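Local coordinates for uncharacterized protein from DUF35 family (Sulfolobus solfataricus, PDB 3IRB), which is of unknown function but carries a zinc ribbon joined to an OB-fold domain and may bind acyl-CoA, at residues Y25-G30 and F136-R141. Numbering follows the deposited sequence.
Sequences YEYTVG and FQWPLR. With SO4 (sulfate ion), chain E.
Tyr27, in the last turn of helix 12-28, meets Trp138 on the loop that links strands 132-135 and 141-144, where the N-terminal helix packs against the OB-fold domain. The touch is narrow: Tyr27 CD2 lies 4.0 Å from Trp138 CH2, and CE2 of the same tyrosine is equally near that carbon. The CD2-CE2 side of the tyrosine approaches CH2 of the indole obliquely, with Trp138 CZ2 at 4.1 Å from Tyr27 CD2. The tyrosine ring and the six-membered ring of the indole lie 5.9 Å apart between centroids, their planes at 65°. Trp138 gets there because its CG is anti to the backbone N (chi1 -173°), which sends the indole out from the loop toward the helix. On the five-membered ring, NE1 hydrogen-bonds to Met20 O, so the helix grips the indole at a polar as well as an apolar point. Pro139, joined to Trp138 by a cis peptide bond, places CB on one indole face, 4.3 Å above the plane but displaced toward the rim. Phe37 and Phe36 of helix 30-41 touch Tyr27 and Trp138 respectively. Where strand 141-144 begins, the guanidinium of Arg141 takes a sulfate, probably from crystallisation, at its edge, in plane, by hydrogen bonds from NE to O4 (3.0 Å) and from NH2 to O1 (2.7 Å). Between helix and loop segments, then, the contact is purely apolar, and the directional hold on the indole comes from the Met20 carbonyl.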
# COMPACT_ATOMS: atom_id res chain seq x y z
N TYR A 25 -5.18 9.22 6.14
CA TYR A 25 -5.85 10.50 6.06
C TYR A 25 -5.20 11.42 5.05
O TYR A 25 -5.91 12.13 4.34
CB TYR A 25 -5.99 11.14 7.43
CG TYR A 25 -6.89 10.28 8.28
CD1 TYR A 25 -8.26 10.18 7.97
CD2 TYR A 25 -6.38 9.54 9.32
CE1 TYR A 25 -9.08 9.35 8.71
CE2 TYR A 25 -7.21 8.74 10.09
CZ TYR A 25 -8.55 8.65 9.77
OH TYR A 25 -9.36 7.85 10.52
N GLU A 26 -3.88 11.35 4.92
CA GLU A 26 -3.19 12.10 3.86
C GLU A 26 -3.69 11.69 2.48
O GLU A 26 -4.04 12.54 1.67
CB GLU A 26 -1.67 11.98 3.96
CG GLU A 26 -1.13 12.70 5.22
CD GLU A 26 0.35 12.44 5.52
OE1 GLU A 26 1.06 11.89 4.64
OE2 GLU A 26 0.80 12.81 6.64
N TYR A 27 -3.78 10.38 2.23
CA TYR A 27 -4.28 9.86 0.95
C TYR A 27 -5.76 10.15 0.72
O TYR A 27 -6.23 10.15 -0.41
CB TYR A 27 -4.09 8.34 0.86
CG TYR A 27 -2.62 7.94 0.71
CD1 TYR A 27 -1.84 8.46 -0.32
CD2 TYR A 27 -2.03 7.04 1.59
CE1 TYR A 27 -0.50 8.11 -0.46
CE2 TYR A 27 -0.71 6.67 1.44
CZ TYR A 27 0.05 7.21 0.44
OH TYR A 27 1.37 6.83 0.33
N THR A 28 -6.52 10.34 1.79
CA THR A 28 -7.99 10.47 1.68
C THR A 28 -8.43 11.75 1.06
O THR A 28 -9.47 11.77 0.40
CB THR A 28 -8.66 10.38 3.05
OG1 THR A 28 -8.38 9.09 3.61
CG2 THR A 28 -10.18 10.56 2.93
N VAL A 29 -7.66 12.81 1.27
CA VAL A 29 -8.01 14.13 0.80
C VAL A 29 -8.24 14.17 -0.72
O VAL A 29 -7.41 13.68 -1.49
CB VAL A 29 -6.89 15.16 1.20
CG1 VAL A 29 -7.08 16.47 0.49
CG2 VAL A 29 -6.85 15.34 2.68
N GLY A 30 -9.34 14.79 -1.14
CA GLY A 30 -9.56 15.04 -2.54
C GLY A 30 -10.28 13.91 -3.27
O GLY A 30 -10.51 12.84 -2.72
N PHE A 136 -8.45 -5.71 2.05
CA PHE A 136 -8.44 -4.38 1.45
C PHE A 136 -8.86 -3.28 2.45
O PHE A 136 -9.02 -2.13 2.07
CB PHE A 136 -9.40 -4.40 0.24
CG PHE A 136 -8.92 -5.27 -0.89
CD1 PHE A 136 -9.17 -6.64 -0.87
CD2 PHE A 136 -8.23 -4.74 -1.96
CE1 PHE A 136 -8.72 -7.46 -1.90
CE2 PHE A 136 -7.76 -5.55 -2.99
CZ PHE A 136 -8.03 -6.92 -2.97
N GLN A 137 -9.07 -3.63 3.71
CA GLN A 137 -9.22 -2.59 4.74
C GLN A 137 -7.84 -2.01 4.98
O GLN A 137 -6.84 -2.72 4.90
CB GLN A 137 -9.78 -3.19 6.01
CG GLN A 137 -10.00 -2.20 7.14
CD GLN A 137 -10.56 -2.88 8.40
OE1 GLN A 137 -11.20 -3.93 8.34
NE2 GLN A 137 -10.31 -2.26 9.55
N TRP A 138 -7.76 -0.72 5.25
CA TRP A 138 -6.47 -0.06 5.46
C TRP A 138 -6.02 -0.22 6.91
O TRP A 138 -6.83 -0.08 7.83
CB TRP A 138 -6.60 1.42 5.13
CG TRP A 138 -5.35 2.13 5.15
CD1 TRP A 138 -4.73 2.66 6.24
CD2 TRP A 138 -4.51 2.39 4.05
NE1 TRP A 138 -3.56 3.24 5.86
CE2 TRP A 138 -3.40 3.08 4.52
CE3 TRP A 138 -4.58 2.06 2.69
CZ2 TRP A 138 -2.36 3.48 3.68
CZ3 TRP A 138 -3.58 2.46 1.87
CH2 TRP A 138 -2.46 3.14 2.36
N PRO A 139 -4.72 -0.50 7.15
CA PRO A 139 -3.66 -0.81 6.22
C PRO A 139 -3.86 -2.19 5.66
O PRO A 139 -4.31 -3.08 6.38
CB PRO A 139 -2.39 -0.81 7.09
CG PRO A 139 -2.76 -0.41 8.37
CD PRO A 139 -4.22 -0.44 8.53
N LEU A 140 -3.56 -2.36 4.39
CA LEU A 140 -3.75 -3.64 3.73
C LEU A 140 -2.88 -4.76 4.33
O LEU A 140 -1.80 -4.52 4.89
CB LEU A 140 -3.49 -3.54 2.24
CG LEU A 140 -4.66 -2.97 1.39
CD1 LEU A 140 -4.88 -1.54 1.72
CD2 LEU A 140 -4.45 -3.13 -0.13
N ARG A 141 -3.39 -5.98 4.21
CA ARG A 141 -2.69 -7.19 4.58
C ARG A 141 -2.48 -8.05 3.36
O ARG A 141 -3.43 -8.34 2.60
CB ARG A 141 -3.47 -8.04 5.59
CG ARG A 141 -3.74 -7.43 6.96
CD ARG A 141 -4.22 -8.53 7.95
NE ARG A 141 -5.56 -9.03 7.63
CZ ARG A 141 -5.85 -10.24 7.16
NH1 ARG A 141 -4.90 -11.13 6.92
NH2 ARG A 141 -7.10 -10.56 6.89
S SO4 E . -9.44 -8.00 7.92
O1 SO4 E . -9.43 -9.38 7.46
O2 SO4 E . -10.29 -7.86 9.10
O3 SO4 E . -10.00 -7.15 6.88
O4 SO4 E . -8.08 -7.54 8.23